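PDB 3OT6: enoyl-CoA hydratase/isomerase family protein from Pseudomonas syringae pv. tomato, which probably acts on acyl-CoA thioesters, as members of the enoyl-CoA hydratase/isomerase (crotonase) family do, though its own substrate and reaction are not established. Local coordinates for residues 50-55 against 98-103; 116-121 against 177-182. All coordinates share one frame; numbering follows the deposited sequence.

Contact 1: 50-55 against 98-103; sequences IVIVTG and IVACPG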
loop_
_atom_site.group_PDB
_atom_site.type_symbol
_atom_site.label_atom_id
_atom_site.label_comp_id
_atom_site.label_asym_id
_atom_site.label_seq_id
_atom_site.Cartn_x
_atom_site.Cartn_y
_atom_site.Cartn_z
ATOM N N ILE A 50 -15.353 5.139 -3.341
ATOM C CA ILE A 50 -14.005 5.587 -3.259
ATOM C C ILE A 50 -13.348 5.058 -1.946
ATOM O O ILE A 50 -13.945 5.166 -0.856
ATOM C CB ILE A 50 -13.938 7.102 -3.371
ATOM C CG1 ILE A 50 -14.344 7.476 -4.798
ATOM C CG2 ILE A 50 -12.474 7.566 -3.147
ATOM C CD1 ILE A 50 -14.706 8.936 -4.988
ATOM N N VAL A 51 -12.173 4.422 -2.049
ATOM C CA VAL A 51 -11.570 3.763 -0.868
ATOM C C VAL A 51 -10.481 4.660 -0.343
ATOM O O VAL A 51 -9.745 5.272 -1.128
ATOM C CB VAL A 51 -10.934 2.388 -1.202
ATOM C CG1 VAL A 51 -10.083 1.898 -0.022
ATOM C CG2 VAL A 51 -12.038 1.298 -1.574
ATOM N N ILE A 52 -10.455 4.830 0.983
ATOM C CA ILE A 52 -9.336 5.482 1.729
ATOM C C ILE A 52 -8.714 4.431 2.689
ATOM O O ILE A 52 -9.380 4.001 3.612
ATOM C CB ILE A 52 -9.797 6.631 2.600
ATOM C CG1 ILE A 52 -10.295 7.784 1.779
ATOM C CG2 ILE A 52 -8.599 7.215 3.366
ATOM C CD1 ILE A 52 -10.695 9.040 2.685
ATOM N N VAL A 53 -7.473 4.016 2.466
ATOM C CA VAL A 53 -6.791 3.099 3.362
ATOM C C VAL A 53 -5.932 3.984 4.268
ATOM O O VAL A 53 -5.243 4.881 3.789
ATOM C CB VAL A 53 -5.865 2.088 2.590
ATOM C CG1 VAL A 53 -5.104 1.168 3.561
ATOM C CG2 VAL A 53 -6.651 1.215 1.633
ATOM N N THR A 54 -5.988 3.751 5.578
ATOM C CA THR A 54 -5.198 4.516 6.547
ATOM C C THR A 54 -4.770 3.600 7.707
ATOM O O THR A 54 -5.189 2.449 7.788
ATOM C CB THR A 54 -5.988 5.816 7.057
ATOM O OG1 THR A 54 -5.052 6.742 7.654
ATOM C CG2 THR A 54 -7.097 5.479 8.088
ATOM N N GLY A 55 -3.929 4.084 8.598
ATOM C CA GLY A 55 -3.470 3.259 9.700
ATOM C C GLY A 55 -3.846 3.848 11.056
ATOM O O GLY A 55 -4.959 4.337 11.239
ATOM N N ILE A 98 -7.299 5.680 -2.302
ATOM C CA ILE A 98 -6.491 6.697 -1.649
ATOM C C ILE A 98 -5.804 6.029 -0.485
ATOM O O ILE A 98 -6.412 5.243 0.271
ATOM C CB ILE A 98 -7.349 7.861 -1.141
ATOM C CG1 ILE A 98 -8.180 8.448 -2.278
ATOM C CG2 ILE A 98 -6.501 8.978 -0.558
ATOM C CD1 ILE A 98 -9.245 9.567 -1.805
ATOM N N VAL A 99 -4.516 6.273 -0.358
ATOM C CA VAL A 99 -3.824 5.827 0.854
ATOM C C VAL A 99 -3.472 7.090 1.588
ATOM O O VAL A 99 -2.831 8.021 1.009
ATOM C CB VAL A 99 -2.559 4.948 0.570
ATOM C CG1 VAL A 99 -1.818 4.617 1.898
ATOM C CG2 VAL A 99 -2.989 3.682 -0.133
ATOM N N ALA A 100 -3.943 7.142 2.823
ATOM C CA ALA A 100 -3.764 8.290 3.690
ATOM C C ALA A 100 -2.795 7.846 4.774
ATOM O O ALA A 100 -3.202 7.142 5.741
ATOM C CB ALA A 100 -5.093 8.692 4.307
ATOM N N CYS A 101 -1.535 8.251 4.660
ATOM C CA CYS A 101 -0.535 7.674 5.521
ATOM C C CYS A 101 -0.344 8.546 6.765
ATOM O O CYS A 101 0.086 9.681 6.631
ATOM C CB CYS A 101 0.767 7.458 4.737
ATOM S SG CYS A 101 2.188 7.249 5.793
ATOM N N PRO A 102 -0.696 8.030 7.978
ATOM C CA PRO A 102 -0.649 8.936 9.154
ATOM C C PRO A 102 0.728 9.094 9.854
ATOM O O PRO A 102 0.808 9.730 10.895
ATOM C CB PRO A 102 -1.750 8.390 10.095
ATOM C CG PRO A 102 -2.105 7.038 9.609
ATOM C CD PRO A 102 -1.277 6.726 8.351
ATOM N N GLY A 103 1.802 8.577 9.266
ATOM C CA GLY A 103 3.117 8.720 9.854
ATOM C C GLY A 103 4.156 7.949 9.065
ATOM O O GLY A 103 4.495 8.326 7.903
#

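Contact 2: 116-121 against 177-182; sequences ADYRIG and LDKVVS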
loop_
_atom_site.group_PDB
_atom_site.type_symbol
_atom_site.label_atom_id
_atom_site.label_comp_id
_atom_site.label_asym_id
_atom_site.label_seq_id
_atom_site.Cartn_x
_atom_site.Cartn_y
_atom_site.Cartn_z
ATOM N N ALA A 116 -1.716 2.249 -5.060
ATOM C CA ALA A 116 -2.943 2.994 -4.880
ATOM C C ALA A 116 -3.029 4.045 -6.002
ATOM O O ALA A 116 -2.067 4.252 -6.787
ATOM C CB ALA A 116 -2.898 3.713 -3.499
ATOM N N ASP A 117 -4.131 4.785 -5.995
ATOM C CA ASP A 117 -4.398 5.775 -7.034
ATOM C C ASP A 117 -3.963 7.183 -6.679
ATOM O O ASP A 117 -3.663 7.959 -7.573
ATOM C CB ASP A 117 -5.840 5.692 -7.430
ATOM C CG ASP A 117 -6.130 4.354 -8.067
ATOM O OD1 ASP A 117 -5.506 4.112 -9.161
ATOM O OD2 ASP A 117 -6.890 3.541 -7.448
ATOM N N TYR A 118 -3.919 7.472 -5.376
ATOM C CA TYR A 118 -3.577 8.765 -4.848
ATOM C C TYR A 118 -3.008 8.494 -3.429
ATOM O O TYR A 118 -3.571 7.648 -2.664
ATOM C CB TYR A 118 -4.840 9.713 -4.755
ATOM C CG TYR A 118 -4.384 11.153 -4.610
ATOM C CD1 TYR A 118 -4.197 11.946 -5.740
ATOM C CD2 TYR A 118 -4.011 11.668 -3.377
ATOM C CE1 TYR A 118 -3.695 13.246 -5.653
ATOM C CE2 TYR A 118 -3.490 13.012 -3.254
ATOM C CZ TYR A 118 -3.329 13.772 -4.406
ATOM O OH TYR A 118 -2.809 15.044 -4.388
ATOM N N ARG A 119 -1.953 9.211 -3.036
ATOM C CA ARG A 119 -1.316 8.937 -1.729
ATOM C C ARG A 119 -1.090 10.204 -0.990
ATOM O O ARG A 119 -0.524 11.121 -1.530
ATOM C CB ARG A 119 0.035 8.222 -1.902
ATOM C CG ARG A 119 -0.058 6.774 -2.409
ATOM C CD ARG A 119 -0.110 6.645 -3.930
ATOM N NE ARG A 119 0.679 7.699 -4.582
ATOM C CZ ARG A 119 1.984 7.597 -4.881
ATOM N NH1 ARG A 119 2.652 6.448 -4.665
ATOM N NH2 ARG A 119 2.622 8.651 -5.417
ATOM N N ILE A 120 -1.472 10.257 0.270
ATOM C CA ILE A 120 -1.276 11.477 1.090
ATOM C C ILE A 120 -0.574 11.125 2.358
ATOM O O ILE A 120 -0.959 10.154 3.051
ATOM C CB ILE A 120 -2.625 12.143 1.494
ATOM C CG1 ILE A 120 -3.478 12.367 0.245
ATOM C CG2 ILE A 120 -2.365 13.487 2.231
ATOM C CD1 ILE A 120 -4.881 13.022 0.542
ATOM N N GLY A 121 0.454 11.881 2.677
ATOM C CA GLY A 121 1.193 11.609 3.912
ATOM C C GLY A 121 1.132 12.802 4.846
ATOM O O GLY A 121 0.580 13.825 4.484
ATOM N N LEU A 177 4.492 9.464 -2.167
ATOM C CA LEU A 177 3.370 10.330 -1.759
ATOM C C LEU A 177 3.071 11.290 -2.882
ATOM O O LEU A 177 3.963 11.654 -3.599
ATOM C CB LEU A 177 3.748 11.132 -0.488
ATOM C CG LEU A 177 3.950 10.382 0.847
ATOM C CD1 LEU A 177 4.223 11.346 2.002
ATOM C CD2 LEU A 177 2.780 9.361 1.213
ATOM N N ASP A 178 1.832 11.731 -3.025
ATOM C CA ASP A 178 1.483 12.830 -3.968
ATOM C C ASP A 178 1.268 14.152 -3.208
ATOM O O ASP A 178 1.279 15.235 -3.811
ATOM C CB ASP A 178 0.223 12.446 -4.790
ATOM C CG ASP A 178 0.365 11.059 -5.442
ATOM O OD1 ASP A 178 1.358 10.917 -6.196
ATOM O OD2 ASP A 178 -0.459 10.114 -5.163
ATOM N N LYS A 179 1.077 14.062 -1.884
ATOM C CA LYS A 179 0.759 15.250 -1.116
ATOM C C LYS A 179 1.130 15.048 0.334
ATOM O O LYS A 179 0.923 13.954 0.906
ATOM C CB LYS A 179 -0.758 15.595 -1.237
ATOM C CG LYS A 179 -1.202 16.932 -0.677
ATOM C CD LYS A 179 -2.761 17.085 -0.722
ATOM C CE LYS A 179 -3.296 17.502 -2.106
ATOM N NZ LYS A 179 -2.525 18.696 -2.700
ATOM N N VAL A 180 1.670 16.120 0.914
ATOM C CA VAL A 180 2.019 16.191 2.339
ATOM C C VAL A 180 1.189 17.313 3.032
ATOM O O VAL A 180 1.198 18.498 2.600
ATOM C CB VAL A 180 3.554 16.351 2.545
ATOM C CG1 VAL A 180 3.906 16.568 4.038
ATOM C CG2 VAL A 180 4.299 15.129 1.992
ATOM N N VAL A 181 0.433 16.908 4.050
ATOM C CA VAL A 181 -0.335 17.834 4.865
ATOM C C VAL A 181 0.057 17.649 6.339
ATOM O O VAL A 181 0.969 16.824 6.670
ATOM C CB VAL A 181 -1.859 17.648 4.641
ATOM C CG1 VAL A 181 -2.232 17.800 3.124
ATOM C CG2 VAL A 181 -2.359 16.342 5.181
ATOM N N SER A 182 -0.599 18.366 7.248
ATOM C CA SER A 182 -0.230 18.202 8.689
ATOM C C SER A 182 -0.985 17.024 9.280
ATOM O O SER A 182 -1.985 16.559 8.693
ATOM C CB SER A 182 -0.515 19.468 9.496
ATOM O OG SER A 182 -1.906 19.542 9.759
#

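Contact 1: 50-55 against 98-103
Strand 50-54 runs parallel to its neighbour 98-100, the axes of the short segments 4.5 Å apart at closest and 27° askew. Three backbone hydrogen bonds alternate in direction: I98 N gives to V51 O, V53 N to I98 O (2.7 Å), and A100 N to V53 O. I52 lies beside I98 and V53 beside V99. On the face bearing I52 and I98, the two isoleucines lie side by side and point the same way, CG1 of I52 being 4.1 Å from CD1 of I98. That same CD1 also meets CG2 of I50, whose side chain crosses that of I98 at a slant. Further along, CG2 of I52 rests on CB of A100 at 3.9 Å. These strands are central members of the mixed sheet in the crotonase fold; strand 16-21 flanks 50-54 on its other edge, and helix 186-197 packs on the isoleucine face through A190 and A194. V53 and V99 point to the other face and touch more loosely, CB to CG2, at 4.3 Å. Where the pairing ends, a side chain takes over from the backbone: T54 OG1, anti to its own backbone N (chi1 -162°), donates to A100 O over 2.7 Å, approaching 23° off the carbonyl plane. CG of P102, two residues beyond A100, lies 3.5 Å from T54 OG1 and also touches G55 N.

Contact 2: 116-121 against 177-182
The last strand of the six-stranded sheet, 179-181, pairs in parallel with 118-121, and the turn leading into it is tied down by a side-on salt bridge between R119 and D178. R119 NE and NH2 each give a nearly straight bond of 2.7 Å, NE to D178 OD2 and NH2 to D178 OD1. Both oxygens lie close to the guanidinium plane, yet the nitrogens meet them from above the carboxylate plane, the two flat groups being turned 41° apart. Bends at chi2 (86°) and chi3 (33°) bring NE back near the backbone N of the same residue, and both nitrogens point to D178 OD2, which R119 N meets at 2.8 Å. D178 N returns a bond to R119 O, so backbone and side chain of both residues are engaged. R119 NH1 reaches L113 O and G175 O, which further fixes the guanidinium. D178 CB sits over one face of the Y118 ring, 4.1 Å from its centroid, in a CH-pi contact displaced toward the rim at CZ. Past the ring, Y118 OH touches K179 CE at 3.4 Å. Regular pairing follows: G121 N bonds to K179 O, and V181 N to G121 O at 3.1 Å. Both methyls of L177 pack on the bare backbone of G121, CD1 of L177 being 3.6 Å from G121 CA. I120 CG2 meets V181 CG2 on the face covered by helix 186-197. A parallel strand added at the sheet margin after a long excursion, here one that includes helix 168-174 and strands of the second sheet, fits the crotonase fold.

Both contacts belong to one sheet: contact 1 and contact 2 lie on either side of the pairing of 97-100 with 118-122, which is made by V99 O with I120 N and C101 N with I120 O, both probable hydrogen bonds. V99 CG2 also packs on A116 CB. Contact 1 lies nearer the centre of the chain and is almost wholly buried, its side chains aliphatic apart from one threonine hydroxyl. Contact 2, at the sheet margin, is partly buried and adds charge and an aromatic ring to its backbone bonds. Helix 186-197 covers a face of both, meeting I52 and I98 in the first and Y118, I120 and V181 in the second.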